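Local coordinates for protein adenylate kinase (Schistosoma mansoni, PDB 3UMF) that catalyses the reversible transfer of a phosphoryl group between nucleotides, turning ATP and AMP into two molecules of ADP, at residues K30-G36 against C133-F139; L58-L64 against L96-M101; Y116-L120 against L177-V181. All blocks are in the same frame, centred on the assembly; numbering follows the deposited sequence.

Contact 1: K30-G36 against C133-F139; sequences KVIFVLG and CLCVINF
Strands 30-35 and 135-139 run side by side and parallel, with axes 4.7 Å apart at closest and 21° between their directions. Five backbone hydrogen bonds join the segments. Val31 O accepts from Leu134 N. Phe33 and Leu35 each use both N and O: they donate to Cys135 O and Ile137 O and accept from Ile137 N and Phe139 N. In the paired strands the side chains alternate between two faces. Phe33, Leu35, Val136 and Asn138 share one, and Cys133 reaches over the Phe33 ring. Cys133 CB lies over the ring face, 3.5 Å from Phe33 CE2, in a CH-pi contact. Its SG approaches the same ring obliquely, 4.6 Å from the centroid. Val136 CG2 sits at the edge of that ring, 3.9 Å from Phe33 CD2. Strand 30-35 is the middle strand of the five-stranded parallel sheet of the nucleoside monophosphate kinase fold, between 110-114 and 135-140. Gly36 begins the glycine-rich P-loop sequence. On the opposite face, Ile32 CG2 packs 3.6 Å from Ile137 CD1, and the two side chains lie aslant. Farther along, Val34 CG1 meets the edge of the Phe139 ring in its plane, 3.7 Å from CE2. With CG1 anti to the backbone N (chi1 179°), Val34 directs this methyl to the ring. Ile137 CG2 lies over one face of the Phe139 ring, 3.6 Å above its plane.

Contact 2: L58-L64 against L96-M101; sequences LSSGDLL and LLKEAM
Leu58, Leu63 and Leu64 meet Leu96, Leu97, Ala100 and Met101, and no side chain that touches across the contact carries a ring, amide or carboxylate with a face or edge to offer. It is aliphatic packing, and no hydrogen bond crosses it. Leu63 stands at its middle. Leu63 CD1 touches Leu97 CD2 at 3.7 Å, and the two side chains cross at about a right angle. Leu63 CD2 rests on Ala100 CB at 3.9 Å. The two branches therefore reach successive turns of helix 90-104. Leu58 also uses both branches. Leu58 CD1 lies 3.7 Å from Met101 CG and also touches Leu97 CD2, while Leu58 CD2 lies 4.0 Å from Ala100 CB. Ala100 CB is thus shared by Leu58 and Leu63. The short helical segments 60-64 and 96-101 cross almost at right angles, at 84°, with axes 10.4 Å apart at closest. In the adenylate kinase fold, helix 60-68 probably belongs to the mobile AMP-binding domain and helix 90-104 to the core, so the contact would lie at their junction. Ser59 is the N-cap of helix 60-68, and Ser59 OG accepts a hydrogen bond from Asp62 N, 3.3 Å long. At the other end of the contact, Leu96 reaches both the backbone and a side chain. With CG anti to the carbonyl carbon (chi1 -69°), it points Leu96 CD1 at the helix 60-68 backbone, 3.6 Å from Leu63 O and 3.8 Å from Leu64 CD2. Leu64 also packs on Leu78 and Met82 of helix 73-84. On the core side, Leu97 and Met101 touch Phe126 of helix 120-129.

Contact 3: Y116-L120 against L177-V181; sequences YPREL and LTKPV
The loop between strand 110-114 and helix 120-129, with its cis peptide bond before Pro117, packs against the turn that joins helices 161-177 and 179-186. Val181 packs against several residues of this loop, from Pro117 to Leu120. Val181 CG2 touches Pro117 CG at 3.7 Å and lies 3.8 Å from Glu119 O. Its CB faces the backbone N of Leu120. CG1 stands between the backbone N and the carbonyl carbon (chi1 72°), which turns it to the carbonyl oxygens of Pro117 and Arg118. The loop carries the Tyr-Pro-Arg sequence of the adenylate kinase signature, which in relatives lies beside the nucleotide site. Glu119 is the N-cap residue of helix 120-129, and Gln122 OE1 of that helix accepts from Arg118 N. Thr178 CG2 approaches Arg118 O at 3.6 Å, while its OG1 is hydrogen-bonded to Phe174 O. The two methyls of Leu177 reach Glu119 and Arg118. Leu177 CD1 lies 4.0 Å from Glu119 CG, and the two side chains cross at a slant. Leu177 CD2 comes 4.2 Å from Arg118 NH2, oblique to the guanidinium group. No hydrogen bond joins the two segments.

Both other contacts touch the strands of contact 1, and they also touch each other. Contact 3 lies close to contact 1, with centres about 12 Å apart: Leu35 CD1 packs 4.2 Å from Val181 CG1, and the ring of Phe33 also rests on Pro117. Contact 2 is about 16 Å from contact 1, centre to centre, and reaches it where Met101 CE lies 3.7 Å from Val31 CG2. Contacts 2 and 3 are about 18 Å apart between centres and touch at Leu97 CD1 and Tyr116 CZ, 4.2 Å apart. The P-loop after strand 30-35 and the loop of contact 3 probably border the active site, as in other adenylate kinases.

Contact 1: K30-G36 against C133-F139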
loop_
_atom_site.group_PDB
_atom_site.type_symbol
_atom_site.label_atom_id
_atom_site.label_comp_id
_atom_site.label_asym_id
_atom_site.label_seq_id
_atom_site.Cartn_x
_atom_site.Cartn_y
_atom_site.Cartn_z
ATOM N N LYS A 30 -13.683 -1.739 5.988
ATOM C CA LYS A 30 -12.798 -0.662 6.417
ATOM C C LYS A 30 -11.456 -0.825 5.719
ATOM O O LYS A 30 -10.735 -1.791 5.966
ATOM C CB LYS A 30 -12.607 -0.712 7.932
ATOM C CG LYS A 30 -13.855 -0.384 8.731
ATOM C CD LYS A 30 -13.753 -0.950 10.133
ATOM C CE LYS A 30 -14.376 -0.025 11.162
ATOM N NZ LYS A 30 -13.755 -0.231 12.500
ATOM N N VAL A 31 -11.124 0.124 4.850
ATOM C CA VAL A 31 -9.935 0.008 4.014
ATOM C C VAL A 31 -8.815 0.938 4.462
ATOM O O VAL A 31 -9.008 2.149 4.591
ATOM C CB VAL A 31 -10.263 0.291 2.535
ATOM C CG1 VAL A 31 -8.993 0.348 1.701
ATOM C CG2 VAL A 31 -11.214 -0.766 2.002
ATOM N N ILE A 32 -7.644 0.362 4.698
ATOM C CA ILE A 32 -6.479 1.130 5.104
ATOM C C ILE A 32 -5.418 1.103 4.011
ATOM O O ILE A 32 -4.781 0.075 3.770
ATOM C CB ILE A 32 -5.877 0.561 6.403
ATOM C CG1 ILE A 32 -6.924 0.581 7.520
ATOM C CG2 ILE A 32 -4.637 1.342 6.810
ATOM C CD1 ILE A 32 -6.552 -0.265 8.715
ATOM N N PHE A 33 -5.240 2.231 3.335
ATOM C CA PHE A 33 -4.168 2.366 2.360
ATOM C C PHE A 33 -2.833 2.484 3.100
ATOM O O PHE A 33 -2.733 3.204 4.094
ATOM C CB PHE A 33 -4.395 3.607 1.493
ATOM C CG PHE A 33 -5.578 3.499 0.558
ATOM C CD1 PHE A 33 -5.989 2.271 0.063
ATOM C CD2 PHE A 33 -6.271 4.637 0.164
ATOM C CE1 PHE A 33 -7.070 2.183 -0.805
ATOM C CE2 PHE A 33 -7.350 4.554 -0.704
ATOM C CZ PHE A 33 -7.750 3.323 -1.186
ATOM N N VAL A 34 -1.814 1.777 2.625
ATOM C CA VAL A 34 -0.486 1.854 3.235
ATOM C C VAL A 34 0.572 2.300 2.226
ATOM O O VAL A 34 0.759 1.671 1.179
ATOM C CB VAL A 34 -0.072 0.509 3.876
ATOM C CG1 VAL A 34 1.321 0.616 4.486
ATOM C CG2 VAL A 34 -1.082 0.098 4.933
ATOM N N LEU A 35 1.256 3.392 2.552
ATOM C CA LEU A 35 2.300 3.938 1.691
ATOM C C LEU A 35 3.654 3.954 2.393
ATOM O O LEU A 35 3.736 4.184 3.598
ATOM C CB LEU A 35 1.937 5.363 1.253
ATOM C CG LEU A 35 0.873 5.495 0.159
ATOM C CD1 LEU A 35 0.676 6.958 -0.207
ATOM C CD2 LEU A 35 1.266 4.680 -1.065
ATOM N N GLY A 36 4.712 3.711 1.628
ATOM C CA GLY A 36 6.060 3.732 2.162
ATOM C C GLY A 36 7.095 3.424 1.100
ATOM O O GLY A 36 7.009 2.407 0.409
ATOM N N CYS A 133 -11.888 4.881 1.556
ATOM C CA CYS A 133 -10.940 4.338 2.513
ATOM C C CYS A 133 -11.222 4.876 3.912
ATOM O O CYS A 133 -11.831 5.936 4.074
ATOM C CB CYS A 133 -9.495 4.637 2.093
ATOM S SG CYS A 133 -8.948 6.328 2.367
ATOM N N LEU A 134 -10.803 4.124 4.921
ATOM C CA LEU A 134 -10.914 4.578 6.297
ATOM C C LEU A 134 -9.826 5.608 6.584
ATOM O O LEU A 134 -10.097 6.687 7.113
ATOM C CB LEU A 134 -10.789 3.390 7.251
ATOM C CG LEU A 134 -10.693 3.714 8.741
ATOM C CD1 LEU A 134 -11.964 4.386 9.241
ATOM C CD2 LEU A 134 -10.403 2.449 9.527
ATOM N N CYS A 135 -8.596 5.266 6.219
ATOM C CA CYS A 135 -7.459 6.161 6.396
ATOM C C CYS A 135 -6.278 5.713 5.548
ATOM O O CYS A 135 -6.315 4.651 4.923
ATOM C CB CYS A 135 -7.048 6.222 7.874
ATOM S SG CYS A 135 -6.449 4.656 8.562
ATOM N N VAL A 136 -5.239 6.540 5.529
ATOM C CA VAL A 136 -3.997 6.213 4.856
ATOM C C VAL A 136 -2.870 6.262 5.878
ATOM O O VAL A 136 -2.745 7.233 6.624
ATOM C CB VAL A 136 -3.693 7.219 3.724
ATOM C CG1 VAL A 136 -2.370 6.885 3.046
ATOM C CG2 VAL A 136 -4.827 7.237 2.710
ATOM N N ILE A 137 -2.068 5.207 5.936
ATOM C CA ILE A 137 -0.875 5.219 6.774
ATOM C C ILE A 137 0.327 5.537 5.901
ATOM O O ILE A 137 0.672 4.774 4.995
ATOM C CB ILE A 137 -0.644 3.866 7.480
ATOM C CG1 ILE A 137 -1.908 3.426 8.220
ATOM C CG2 ILE A 137 0.519 3.968 8.454
ATOM C CD1 ILE A 137 -1.771 2.084 8.908
ATOM N N ASN A 138 0.949 6.678 6.160
ATOM C CA ASN A 138 2.148 7.071 5.439
ATOM C C ASN A 138 3.373 6.877 6.322
ATOM O O ASN A 138 3.594 7.644 7.259
ATOM C CB ASN A 138 2.041 8.533 4.986
ATOM C CG ASN A 138 3.254 8.996 4.195
ATOM O OD1 ASN A 138 3.984 8.187 3.618
ATOM N ND2 ASN A 138 3.470 10.308 4.162
ATOM N N PHE A 139 4.154 5.837 6.037
ATOM C CA PHE A 139 5.392 5.583 6.771
ATOM C C PHE A 139 6.502 6.461 6.207
ATOM O O PHE A 139 7.167 6.096 5.234
ATOM C CB PHE A 139 5.784 4.105 6.690
ATOM C CG PHE A 139 4.892 3.197 7.492
ATOM C CD1 PHE A 139 4.971 3.172 8.874
ATOM C CD2 PHE A 139 3.976 2.363 6.865
ATOM C CE1 PHE A 139 4.155 2.337 9.617
ATOM C CE2 PHE A 139 3.157 1.524 7.604
ATOM C CZ PHE A 139 3.246 1.513 8.982
#

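Contact 2: L58-L64 against L96-M101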
loop_
_atom_site.group_PDB
_atom_site.type_symbol
_atom_site.label_atom_id
_atom_site.label_comp_id
_atom_site.label_asym_id
_atom_site.label_seq_id
_atom_site.Cartn_x
_atom_site.Cartn_y
_atom_site.Cartn_z
ATOM N N LEU A 58 -3.845 -7.304 1.292
ATOM C CA LEU A 58 -3.926 -7.356 -0.161
ATOM C C LEU A 58 -2.800 -6.557 -0.805
ATOM O O LEU A 58 -2.440 -5.482 -0.333
ATOM C CB LEU A 58 -5.269 -6.793 -0.644
ATOM C CG LEU A 58 -6.575 -7.443 -0.179
ATOM C CD1 LEU A 58 -7.759 -6.690 -0.771
ATOM C CD2 LEU A 58 -6.628 -8.915 -0.561
ATOM N N SER A 59 -2.254 -7.088 -1.894
ATOM C CA SER A 59 -1.283 -6.360 -2.698
ATOM C C SER A 59 -1.559 -6.643 -4.169
ATOM O O SER A 59 -2.005 -7.734 -4.517
ATOM C CB SER A 59 0.143 -6.765 -2.329
ATOM O OG SER A 59 0.436 -8.081 -2.766
ATOM N N SER A 60 -1.300 -5.661 -5.028
ATOM C CA SER A 60 -1.576 -5.817 -6.448
ATOM C C SER A 60 -0.715 -6.924 -7.044
ATOM O O SER A 60 -1.189 -7.711 -7.860
ATOM C CB SER A 60 -1.364 -4.499 -7.195
ATOM O OG SER A 60 -0.015 -4.075 -7.129
ATOM N N GLY A 61 0.543 -6.984 -6.612
ATOM C CA GLY A 61 1.468 -8.017 -7.046
ATOM C C GLY A 61 0.972 -9.433 -6.804
ATOM O O GLY A 61 1.040 -10.277 -7.698
ATOM N N ASP A 62 0.477 -9.699 -5.599
ATOM C CA ASP A 62 -0.037 -11.025 -5.258
ATOM C C ASP A 62 -1.329 -11.357 -6.002
ATOM O O ASP A 62 -1.566 -12.509 -6.365
ATOM C CB ASP A 62 -0.265 -11.151 -3.749
ATOM C CG ASP A 62 1.032 -11.197 -2.963
ATOM O OD1 ASP A 62 2.098 -11.423 -3.576
ATOM O OD2 ASP A 62 0.983 -11.014 -1.728
ATOM N N LEU A 63 -2.169 -10.350 -6.216
ATOM C CA LEU A 63 -3.428 -10.566 -6.921
ATOM C C LEU A 63 -3.191 -10.835 -8.405
ATOM O O LEU A 63 -3.884 -11.650 -9.006
ATOM C CB LEU A 63 -4.372 -9.377 -6.722
ATOM C CG LEU A 63 -4.930 -9.206 -5.304
ATOM C CD1 LEU A 63 -5.857 -8.003 -5.225
ATOM C CD2 LEU A 63 -5.646 -10.468 -4.845
ATOM N N LEU A 64 -2.205 -10.151 -8.986
ATOM C CA LEU A 64 -1.831 -10.365 -10.384
ATOM C C LEU A 64 -1.217 -11.745 -10.596
ATOM O O LEU A 64 -1.474 -12.403 -11.606
ATOM C CB LEU A 64 -0.851 -9.285 -10.850
ATOM C CG LEU A 64 -1.437 -7.884 -11.046
ATOM C CD1 LEU A 64 -0.334 -6.872 -11.310
ATOM C CD2 LEU A 64 -2.447 -7.890 -12.184
ATOM N N LEU A 96 -9.512 -6.864 -9.593
ATOM C CA LEU A 96 -8.942 -7.928 -8.773
ATOM C C LEU A 96 -9.080 -7.610 -7.286
ATOM O O LEU A 96 -9.410 -8.487 -6.488
ATOM C CB LEU A 96 -7.475 -8.178 -9.138
ATOM C CG LEU A 96 -7.211 -8.810 -10.509
ATOM C CD1 LEU A 96 -5.720 -9.036 -10.725
ATOM C CD2 LEU A 96 -7.977 -10.115 -10.659
ATOM N N LEU A 97 -8.829 -6.353 -6.926
ATOM C CA LEU A 97 -8.996 -5.893 -5.547
ATOM C C LEU A 97 -10.431 -6.089 -5.075
ATOM O O LEU A 97 -10.672 -6.690 -4.029
ATOM C CB LEU A 97 -8.622 -4.414 -5.425
ATOM C CG LEU A 97 -7.137 -4.067 -5.329
ATOM C CD1 LEU A 97 -6.937 -2.566 -5.476
ATOM C CD2 LEU A 97 -6.564 -4.555 -4.008
ATOM N N LYS A 98 -11.374 -5.582 -5.861
ATOM C CA LYS A 98 -12.794 -5.680 -5.549
ATOM C C LYS A 98 -13.219 -7.135 -5.389
ATOM O O LYS A 98 -13.957 -7.477 -4.466
ATOM C CB LYS A 98 -13.619 -5.017 -6.655
ATOM C CG LYS A 98 -15.105 -4.898 -6.362
ATOM C CD LYS A 98 -15.832 -4.254 -7.534
ATOM C CE LYS A 98 -17.180 -3.692 -7.121
ATOM N NZ LYS A 98 -17.853 -2.997 -8.254
ATOM N N GLU A 99 -12.740 -7.986 -6.291
ATOM C CA GLU A 99 -13.088 -9.401 -6.266
ATOM C C GLU A 99 -12.556 -10.068 -5.003
ATOM O O GLU A 99 -13.239 -10.888 -4.393
ATOM C CB GLU A 99 -12.537 -10.111 -7.506
ATOM C CG GLU A 99 -12.950 -11.567 -7.611
ATOM C CD GLU A 99 -11.975 -12.398 -8.425
ATOM O OE1 GLU A 99 -11.859 -13.612 -8.153
ATOM O OE2 GLU A 99 -11.328 -11.839 -9.337
ATOM N N ALA A 100 -11.338 -9.710 -4.611
ATOM C CA ALA A 100 -10.731 -10.263 -3.407
ATOM C C ALA A 100 -11.436 -9.785 -2.135
ATOM O O ALA A 100 -11.579 -10.543 -1.175
ATOM C CB ALA A 100 -9.246 -9.921 -3.356
ATOM N N MET A 101 -11.889 -8.533 -2.135
ATOM C CA MET A 101 -12.556 -7.962 -0.967
ATOM C C MET A 101 -13.934 -8.583 -0.715
ATOM O O MET A 101 -14.291 -8.859 0.431
ATOM C CB MET A 101 -12.652 -6.438 -1.089
ATOM C CG MET A 101 -11.295 -5.738 -1.041
ATOM S SD MET A 101 -11.391 -3.959 -1.318
ATOM C CE MET A 101 -12.563 -3.476 -0.053
#

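Contact 3: Y116-L120 against L177-V181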
loop_
_atom_site.group_PDB
_atom_site.type_symbol
_atom_site.label_atom_id
_atom_site.label_comp_id
_atom_site.label_asym_id
_atom_site.label_seq_id
_atom_site.Cartn_x
_atom_site.Cartn_y
_atom_site.Cartn_z
ATOM N N TYR A 116 -0.536 0.974 -1.956
ATOM C CA TYR A 116 -1.619 1.492 -2.788
ATOM C C TYR A 116 -2.387 2.551 -2.006
ATOM O O TYR A 116 -2.586 2.399 -0.805
ATOM C CB TYR A 116 -2.557 0.346 -3.191
ATOM C CG TYR A 116 -3.558 0.683 -4.278
ATOM C CD1 TYR A 116 -3.305 0.362 -5.607
ATOM C CD2 TYR A 116 -4.765 1.307 -3.976
ATOM C CE1 TYR A 116 -4.220 0.664 -6.605
ATOM C CE2 TYR A 116 -5.683 1.613 -4.969
ATOM C CZ TYR A 116 -5.405 1.287 -6.281
ATOM O OH TYR A 116 -6.316 1.590 -7.270
ATOM N N PRO A 117 -2.806 3.640 -2.677
ATOM C CA PRO A 117 -2.525 3.974 -4.076
ATOM C C PRO A 117 -1.222 4.754 -4.211
ATOM O O PRO A 117 -0.883 5.544 -3.332
ATOM C CB PRO A 117 -3.696 4.883 -4.441
ATOM C CG PRO A 117 -3.983 5.614 -3.173
ATOM C CD PRO A 117 -3.691 4.640 -2.051
ATOM N N ARG A 118 -0.505 4.544 -5.308
ATOM C CA ARG A 118 0.735 5.271 -5.545
ATOM C C ARG A 118 0.466 6.585 -6.275
ATOM O O ARG A 118 1.287 7.502 -6.241
ATOM C CB ARG A 118 1.723 4.406 -6.331
ATOM C CG ARG A 118 2.154 3.137 -5.600
ATOM C CD ARG A 118 3.059 2.266 -6.464
ATOM N NE ARG A 118 4.328 2.919 -6.779
ATOM C CZ ARG A 118 5.441 2.784 -6.063
ATOM N NH1 ARG A 118 5.451 2.015 -4.983
ATOM N NH2 ARG A 118 6.547 3.416 -6.429
ATOM N N GLU A 119 -0.686 6.670 -6.933
ATOM C CA GLU A 119 -1.065 7.867 -7.680
ATOM C C GLU A 119 -2.517 8.260 -7.395
ATOM O O GLU A 119 -3.315 7.437 -6.941
ATOM C CB GLU A 119 -0.829 7.666 -9.182
ATOM C CG GLU A 119 0.630 7.384 -9.542
ATOM C CD GLU A 119 0.845 7.109 -11.019
ATOM O OE1 GLU A 119 0.349 7.895 -11.853
ATOM O OE2 GLU A 119 1.520 6.108 -11.343
ATOM N N LEU A 120 -2.852 9.518 -7.668
ATOM C CA LEU A 120 -4.154 10.068 -7.304
ATOM C C LEU A 120 -5.327 9.370 -7.993
ATOM O O LEU A 120 -6.374 9.154 -7.378
ATOM C CB LEU A 120 -4.194 11.574 -7.579
ATOM C CG LEU A 120 -5.416 12.323 -7.043
ATOM C CD1 LEU A 120 -5.657 11.949 -5.596
ATOM C CD2 LEU A 120 -5.227 13.825 -7.181
ATOM N N LEU A 177 6.449 11.212 -6.783
ATOM C CA LEU A 177 5.308 10.545 -7.394
ATOM C C LEU A 177 4.078 10.566 -6.490
ATOM O O LEU A 177 2.964 10.773 -6.961
ATOM C CB LEU A 177 5.672 9.095 -7.732
ATOM C CG LEU A 177 4.598 8.259 -8.436
ATOM C CD1 LEU A 177 4.403 8.739 -9.868
ATOM C CD2 LEU A 177 4.946 6.775 -8.400
ATOM N N THR A 178 4.289 10.375 -5.192
ATOM C CA THR A 178 3.177 10.213 -4.258
ATOM C C THR A 178 2.711 11.511 -3.594
ATOM O O THR A 178 1.787 11.490 -2.782
ATOM C CB THR A 178 3.504 9.173 -3.156
ATOM O OG1 THR A 178 4.625 9.626 -2.389
ATOM C CG2 THR A 178 3.830 7.820 -3.774
ATOM N N LYS A 179 3.341 12.634 -3.933
ATOM C CA LYS A 179 2.977 13.923 -3.332
ATOM C C LYS A 179 1.501 14.318 -3.481
ATOM O O LYS A 179 0.859 14.645 -2.484
ATOM C CB LYS A 179 3.888 15.059 -3.826
ATOM C CG LYS A 179 5.180 15.216 -3.047
ATOM C CD LYS A 179 6.014 16.356 -3.618
ATOM C CE LYS A 179 7.343 16.492 -2.897
ATOM N NZ LYS A 179 8.235 17.471 -3.582
ATOM N N PRO A 180 0.955 14.294 -4.714
ATOM C CA PRO A 180 -0.446 14.730 -4.795
ATOM C C PRO A 180 -1.444 13.756 -4.164
ATOM O O PRO A 180 -2.507 14.197 -3.730
ATOM C CB PRO A 180 -0.696 14.865 -6.302
ATOM C CG PRO A 180 0.326 14.008 -6.942
ATOM C CD PRO A 180 1.529 14.038 -6.049
ATOM N N VAL A 181 -1.127 12.466 -4.103
ATOM C CA VAL A 181 -2.068 11.535 -3.484
ATOM C C VAL A 181 -2.074 11.695 -1.963
ATOM O O VAL A 181 -3.124 11.621 -1.326
ATOM C CB VAL A 181 -1.850 10.060 -3.927
ATOM C CG1 VAL A 181 -0.592 9.469 -3.310
ATOM C CG2 VAL A 181 -3.067 9.219 -3.572
#